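Local coordinates for carbohydrate kinase, pfkB family (Enterococcus faecalis, PDB 3KTN), which probably phosphorylates a sugar acid, 2-keto-3-deoxygluconate being the putative substrate, as a metal-binding kinase of the ribokinase-like PfkB family, at residues 270-281 with 306-316. Residues are numbered along the deposited sequence; the frame is centred on the assembly and turned at random.
Sequences LLNLDRIGAGDA and NGVLAHTIQGD
The PfkB signature loop, Asp274 to Asp280, in which a type II turn from Arg275 to Ala278 leads into helix 278-291, begun within the GAGD motif, packs here against the end of helix 296-310, where His311 slots between Leu270 and Ala278. Leu270 CD1 sits over the centre of one imidazole face, 3.6 Å from the ring centroid, a CH-pi contact; Ala278 CB presses on the opposite face, 3.2 Å from His311 CE1. The ring cannot easily turn, because His311 ND1 donates in the ring plane to Gly307 O (2.6 Å), and NE2 pairs with Arg243.

The carbonyl of His311 is gripped from both faces of its plane, by Leu273 N at 2.9 Å and Asp274 N at 3.1 Å from His311 O. Asp274 divides its carboxylate: OD1 closes an Asx turn on Ile276 N, while Gly315 N reaches OD2 from above the carboxylate plane at 2.8 Å. Arg14 makes salt bridges to Asp274 OD2 and Asp316 OD2, which probably eases the repulsion between the two acids. Where the two helices meet, Asn306 ND2 donates to Ala281 O (2.8 Å) and OD1 bonds to Thr320, beside a tight Ala281 CB to Ala310 CB contact of 3.5 Å.

Asp274 and Ile276 belong to the magnesium site, and the N-H bonds to His311 O, with the Asx turn, probably steady the loop carrying that ion; the donor at ND1 and the arginine at NE2 suggest a neutral His311.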
ATOM      1  N   LEU A 270      14.953  26.202  -7.588  1.00 34.32           N
ATOM      2  CA  LEU A 270      15.003  24.886  -6.960  1.00 33.93           C
ATOM      3  C   LEU A 270      13.702  24.516  -6.249  1.00 34.29           C
ATOM      4  O   LEU A 270      13.193  25.283  -5.429  1.00 35.57           O
ATOM      5  CB  LEU A 270      16.156  24.847  -5.953  1.00 33.06           C
ATOM      6  CG  LEU A 270      16.394  23.571  -5.137  1.00 31.03           C
ATOM      7  CD1 LEU A 270      16.939  22.481  -6.028  1.00 26.93           C
ATOM      8  CD2 LEU A 270      17.382  23.872  -4.016  1.00 31.93           C
ATOM      9  N   LEU A 271      13.163  23.345  -6.583  1.00 32.87           N
ATOM     10  CA  LEU A 271      11.940  22.844  -5.958  1.00 32.76           C
ATOM     11  C   LEU A 271      12.328  21.581  -5.193  1.00 32.55           C
ATOM     12  O   LEU A 271      12.768  20.582  -5.770  1.00 33.91           O
ATOM     13  CB  LEU A 271      10.867  22.567  -7.016  1.00 31.07           C
ATOM     14  CG  LEU A 271      10.349  23.848  -7.691  1.00 34.41           C
ATOM     15  CD1 LEU A 271       9.340  23.506  -8.781  1.00 33.56           C
ATOM     16  CD2 LEU A 271       9.706  24.757  -6.641  1.00 34.38           C
ATOM     17  N   ASN A 272      12.158  21.648  -3.881  1.00 33.94           N
ATOM     18  CA  ASN A 272      12.553  20.582  -2.978  1.00 35.17           C
ATOM     19  C   ASN A 272      11.517  19.532  -2.590  1.00 34.79           C
ATOM     20  O   ASN A 272      10.635  19.789  -1.777  1.00 35.77           O
ATOM     21  CB  ASN A 272      13.119  21.229  -1.705  1.00 39.04           C
ATOM     22  CG  ASN A 272      13.722  20.220  -0.740  1.00 44.70           C
ATOM     23  OD1 ASN A 272      13.556  19.009  -0.892  1.00 45.49           O
ATOM     24  ND2 ASN A 272      14.419  20.722   0.274  1.00 46.44           N
ATOM     25  N   LEU A 273      11.629  18.342  -3.169  1.00 32.65           N
ATOM     26  CA  LEU A 273      10.742  17.253  -2.801  1.00 28.85           C
ATOM     27  C   LEU A 273      11.554  16.392  -1.829  1.00 29.38           C
ATOM     28  O   LEU A 273      11.040  15.922  -0.819  1.00 29.36           O
ATOM     29  CB  LEU A 273      10.333  16.426  -4.026  1.00 27.91           C
ATOM     30  CG  LEU A 273       9.479  15.180  -3.757  1.00 30.22           C
ATOM     31  CD1 LEU A 273       8.185  15.570  -3.017  1.00 28.88           C
ATOM     32  CD2 LEU A 273       9.145  14.492  -5.067  1.00 28.46           C
ATOM     33  N   ASP A 274      12.837  16.213  -2.129  1.00 28.05           N
ATOM     34  CA  ASP A 274      13.724  15.401  -1.286  1.00 27.61           C
ATOM     35  C   ASP A 274      15.163  15.794  -1.624  1.00 28.17           C
ATOM     36  O   ASP A 274      15.649  15.486  -2.713  1.00 26.44           O
ATOM     37  CB  ASP A 274      13.506  13.911  -1.597  1.00 27.06           C
ATOM     38  CG  ASP A 274      14.243  12.983  -0.634  1.00 30.36           C
ATOM     39  OD1 ASP A 274      15.273  13.383  -0.058  1.00 30.82           O
ATOM     40  OD2 ASP A 274      13.797  11.828  -0.463  1.00 31.85           O
ATOM     41  N   ARG A 275      15.854  16.454  -0.697  1.00 28.47           N
ATOM     42  CA  ARG A 275      17.224  16.877  -0.964  1.00 30.63           C
ATOM     43  C   ARG A 275      18.296  15.931  -0.455  1.00 30.07           C
ATOM     44  O   ARG A 275      19.477  16.130  -0.724  1.00 29.85           O
ATOM     45  CB  ARG A 275      17.476  18.260  -0.367  1.00 32.33           C
ATOM     46  CG  ARG A 275      17.103  18.363   1.088  1.00 39.21           C
ATOM     47  CD  ARG A 275      17.575  19.677   1.678  1.00 43.20           C
ATOM     48  NE  ARG A 275      19.015  19.658   1.876  1.00 45.98           N
ATOM     49  CZ  ARG A 275      19.713  20.657   2.393  1.00 48.77           C
ATOM     50  NH1 ARG A 275      19.103  21.773   2.769  1.00 51.04           N
ATOM     51  NH2 ARG A 275      21.023  20.536   2.536  1.00 50.82           N
ATOM     52  N   ILE A 276      17.899  14.901   0.278  1.00 30.52           N
ATOM     53  CA  ILE A 276      18.888  13.978   0.819  1.00 29.91           C
ATOM     54  C   ILE A 276      19.728  13.337  -0.280  1.00 29.07           C
ATOM     55  O   ILE A 276      19.196  12.710  -1.192  1.00 28.67           O
ATOM     56  CB  ILE A 276      18.214  12.883   1.659  1.00 29.90           C
ATOM     57  CG1 ILE A 276      17.349  13.539   2.734  1.00 26.16           C
ATOM     58  CG2 ILE A 276      19.278  11.995   2.320  1.00 29.53           C
ATOM     59  CD1 ILE A 276      16.617  12.569   3.591  1.00 26.69           C
ATOM     60  N   GLY A 277      21.044  13.520  -0.192  1.00 28.45           N
ATOM     61  CA  GLY A 277      21.943  12.948  -1.180  1.00 27.85           C
ATOM     62  C   GLY A 277      22.056  13.719  -2.487  1.00 29.50           C
ATOM     63  O   GLY A 277      22.858  13.357  -3.344  1.00 30.44           O
ATOM     64  N   ALA A 278      21.267  14.777  -2.647  1.00 29.28           N
ATOM     65  CA  ALA A 278      21.297  15.561  -3.879  1.00 31.30           C
ATOM     66  C   ALA A 278      22.686  16.104  -4.173  1.00 32.19           C
ATOM     67  O   ALA A 278      23.021  16.377  -5.327  1.00 33.11           O
ATOM     68  CB  ALA A 278      20.294  16.708  -3.808  1.00 31.13           C
ATOM     69  N   GLY A 279      23.492  16.261  -3.130  1.00 31.37           N
ATOM     70  CA  GLY A 279      24.843  16.748  -3.323  1.00 31.54           C
ATOM     71  C   GLY A 279      25.650  15.759  -4.138  1.00 32.76           C
ATOM     72  O   GLY A 279      26.583  16.144  -4.846  1.00 32.02           O
ATOM     73  N   ASP A 280      25.294  14.480  -4.056  1.00 30.34           N
ATOM     74  CA  ASP A 280      26.021  13.470  -4.811  1.00 31.37           C
ATOM     75  C   ASP A 280      25.660  13.486  -6.293  1.00 30.61           C
ATOM     76  O   ASP A 280      26.418  12.980  -7.125  1.00 30.57           O
ATOM     77  CB  ASP A 280      25.785  12.082  -4.218  1.00 32.33           C
ATOM     78  CG  ASP A 280      26.147  12.015  -2.748  1.00 36.21           C
ATOM     79  OD1 ASP A 280      27.223  12.533  -2.391  1.00 40.16           O
ATOM     80  OD2 ASP A 280      25.364  11.447  -1.948  1.00 35.89           O
ATOM     81  N   ALA A 281      24.507  14.064  -6.627  1.00 28.88           N
ATOM     82  CA  ALA A 281      24.094  14.154  -8.030  1.00 29.21           C
ATOM     83  C   ALA A 281      24.918  15.265  -8.692  1.00 28.61           C
ATOM     84  O   ALA A 281      25.270  15.172  -9.865  1.00 28.20           O
ATOM     85  CB  ALA A 281      22.605  14.467  -8.131  1.00 26.66           C
ATOM     86  N   ASN A 306      21.575  18.716 -12.987  1.00 32.12           N
ATOM     87  CA  ASN A 306      21.444  17.377 -12.435  1.00 31.58           C
ATOM     88  C   ASN A 306      21.121  17.480 -10.947  1.00 31.01           C
ATOM     89  O   ASN A 306      20.307  16.721 -10.423  1.00 30.59           O
ATOM     90  CB  ASN A 306      22.738  16.581 -12.630  1.00 28.49           C
ATOM     91  CG  ASN A 306      22.516  15.084 -12.502  1.00 30.08           C
ATOM     92  OD1 ASN A 306      21.561  14.548 -13.059  1.00 29.02           O
ATOM     93  ND2 ASN A 306      23.399  14.402 -11.781  1.00 27.43           N
ATOM     94  N   GLY A 307      21.763  18.432 -10.276  1.00 31.11           N
ATOM     95  CA  GLY A 307      21.530  18.641  -8.857  1.00 29.27           C
ATOM     96  C   GLY A 307      20.102  19.067  -8.568  1.00 28.71           C
ATOM     97  O   GLY A 307      19.504  18.626  -7.583  1.00 29.71           O
ATOM     98  N   VAL A 308      19.554  19.930  -9.418  1.00 26.81           N
ATOM     99  CA  VAL A 308      18.178  20.398  -9.258  1.00 27.33           C
ATOM    100  C   VAL A 308      17.225  19.220  -9.473  1.00 28.19           C
ATOM    101  O   VAL A 308      16.234  19.071  -8.753  1.00 26.72           O
ATOM    102  CB  VAL A 308      17.837  21.512 -10.280  1.00 28.93           C
ATOM    103  CG1 VAL A 308      16.355  21.903 -10.172  1.00 25.58           C
ATOM    104  CG2 VAL A 308      18.718  22.732 -10.024  1.00 27.05           C
ATOM    105  N   LEU A 309      17.537  18.393 -10.470  1.00 27.06           N
ATOM    106  CA  LEU A 309      16.728  17.219 -10.788  1.00 28.72           C
ATOM    107  C   LEU A 309      16.674  16.235  -9.626  1.00 28.55           C
ATOM    108  O   LEU A 309      15.631  15.651  -9.359  1.00 28.29           O
ATOM    109  CB  LEU A 309      17.283  16.505 -12.022  1.00 27.97           C
ATOM    110  CG  LEU A 309      16.993  17.140 -13.385  1.00 30.54           C
ATOM    111  CD1 LEU A 309      17.842  16.460 -14.443  1.00 29.78           C
ATOM    112  CD2 LEU A 309      15.507  17.006 -13.716  1.00 30.48           C
ATOM    113  N   ALA A 310      17.797  16.059  -8.933  1.00 28.44           N
ATOM    114  CA  ALA A 310      17.860  15.135  -7.808  1.00 27.70           C
ATOM    115  C   ALA A 310      16.893  15.534  -6.700  1.00 27.63           C
ATOM    116  O   ALA A 310      16.403  14.672  -5.962  1.00 26.56           O
ATOM    117  CB  ALA A 310      19.278  15.061  -7.255  1.00 25.71           C
ATOM    118  N   HIS A 311      16.621  16.833  -6.581  1.00 24.65           N
ATOM    119  CA  HIS A 311      15.693  17.320  -5.559  1.00 25.75           C
ATOM    120  C   HIS A 311      14.239  16.976  -5.892  1.00 25.73           C
ATOM    121  O   HIS A 311      13.374  17.033  -5.022  1.00 26.38           O
ATOM    122  CB  HIS A 311      15.810  18.841  -5.385  1.00 26.16           C
ATOM    123  CG  HIS A 311      17.072  19.285  -4.710  1.00 26.54           C
ATOM    124  ND1 HIS A 311      18.314  19.192  -5.306  1.00 26.57           N
ATOM    125  CD2 HIS A 311      17.285  19.842  -3.493  1.00 28.38           C
ATOM    126  CE1 HIS A 311      19.231  19.674  -4.488  1.00 28.02           C
ATOM    127  NE2 HIS A 311      18.634  20.076  -3.380  1.00 27.34           N
ATOM    128  N   THR A 312      13.970  16.620  -7.146  1.00 24.16           N
ATOM    129  CA  THR A 312      12.616  16.272  -7.559  1.00 24.59           C
ATOM    130  C   THR A 312      12.412  14.757  -7.555  1.00 25.39           C
ATOM    131  O   THR A 312      11.315  14.265  -7.853  1.00 25.28           O
ATOM    132  CB  THR A 312      12.329  16.739  -8.976  1.00 23.78           C
ATOM    133  OG1 THR A 312      13.008  15.870  -9.890  1.00 23.54           O
ATOM    134  CG2 THR A 312      12.812  18.175  -9.180  1.00 19.90           C
ATOM    135  N   ILE A 313      13.476  14.023  -7.235  1.00 24.16           N
ATOM    136  CA  ILE A 313      13.434  12.563  -7.204  1.00 23.80           C
ATOM    137  C   ILE A 313      13.338  12.075  -5.770  1.00 25.72           C
ATOM    138  O   ILE A 313      14.159  12.439  -4.930  1.00 26.81           O
ATOM    139  CB  ILE A 313      14.693  11.968  -7.884  1.00 23.92           C
ATOM    140  CG1 ILE A 313      14.689  12.350  -9.378  1.00 24.15           C
ATOM    141  CG2 ILE A 313      14.733  10.453  -7.690  1.00 20.26           C
ATOM    142  CD1 ILE A 313      15.905  11.864 -10.174  1.00 20.14           C
ATOM    143  N   GLN A 314      12.321  11.272  -5.472  1.00 25.74           N
ATOM    144  CA  GLN A 314      12.170  10.763  -4.111  1.00 25.71           C
ATOM    145  C   GLN A 314      13.337   9.825  -3.789  1.00 26.21           C
ATOM    146  O   GLN A 314      13.706   8.982  -4.610  1.00 25.48           O
ATOM    147  CB  GLN A 314      10.830  10.029  -3.970  1.00 23.64           C
ATOM    148  CG  GLN A 314       9.621  10.947  -4.152  1.00 22.09           C
ATOM    149  CD  GLN A 314       8.303  10.213  -4.012  1.00 25.15           C
ATOM    150  OE1 GLN A 314       7.937   9.757  -2.917  1.00 27.85           O
ATOM    151  NE2 GLN A 314       7.584  10.079  -5.120  1.00 17.15           N
ATOM    152  N   GLY A 315      13.928   9.979  -2.606  1.00 27.37           N
ATOM    153  CA  GLY A 315      15.045   9.124  -2.234  1.00 27.88           C
ATOM    154  C   GLY A 315      16.401   9.709  -2.583  1.00 28.91           C
ATOM    155  O   GLY A 315      16.496  10.660  -3.365  1.00 25.80           O
ATOM    156  N   ASP A 316      17.450   9.126  -2.006  1.00 31.21           N
ATOM    157  CA  ASP A 316      18.840   9.569  -2.199  1.00 32.92           C
ATOM    158  C   ASP A 316      19.459   9.342  -3.572  1.00 32.84           C
ATOM    159  O   ASP A 316      20.288  10.136  -4.025  1.00 32.94           O
ATOM    160  CB  ASP A 316      19.776   8.873  -1.205  1.00 35.58           C
ATOM    161  CG  ASP A 316      19.394   9.106   0.235  1.00 41.37           C
ATOM    162  OD1 ASP A 316      20.295   9.455   1.022  1.00 46.41           O
ATOM    163  OD2 ASP A 316      18.211   8.928   0.589  1.00 43.58           O
TER
HETATM  164  O   HOH W   1      14.259  20.914  -7.993  1.00 29.97           O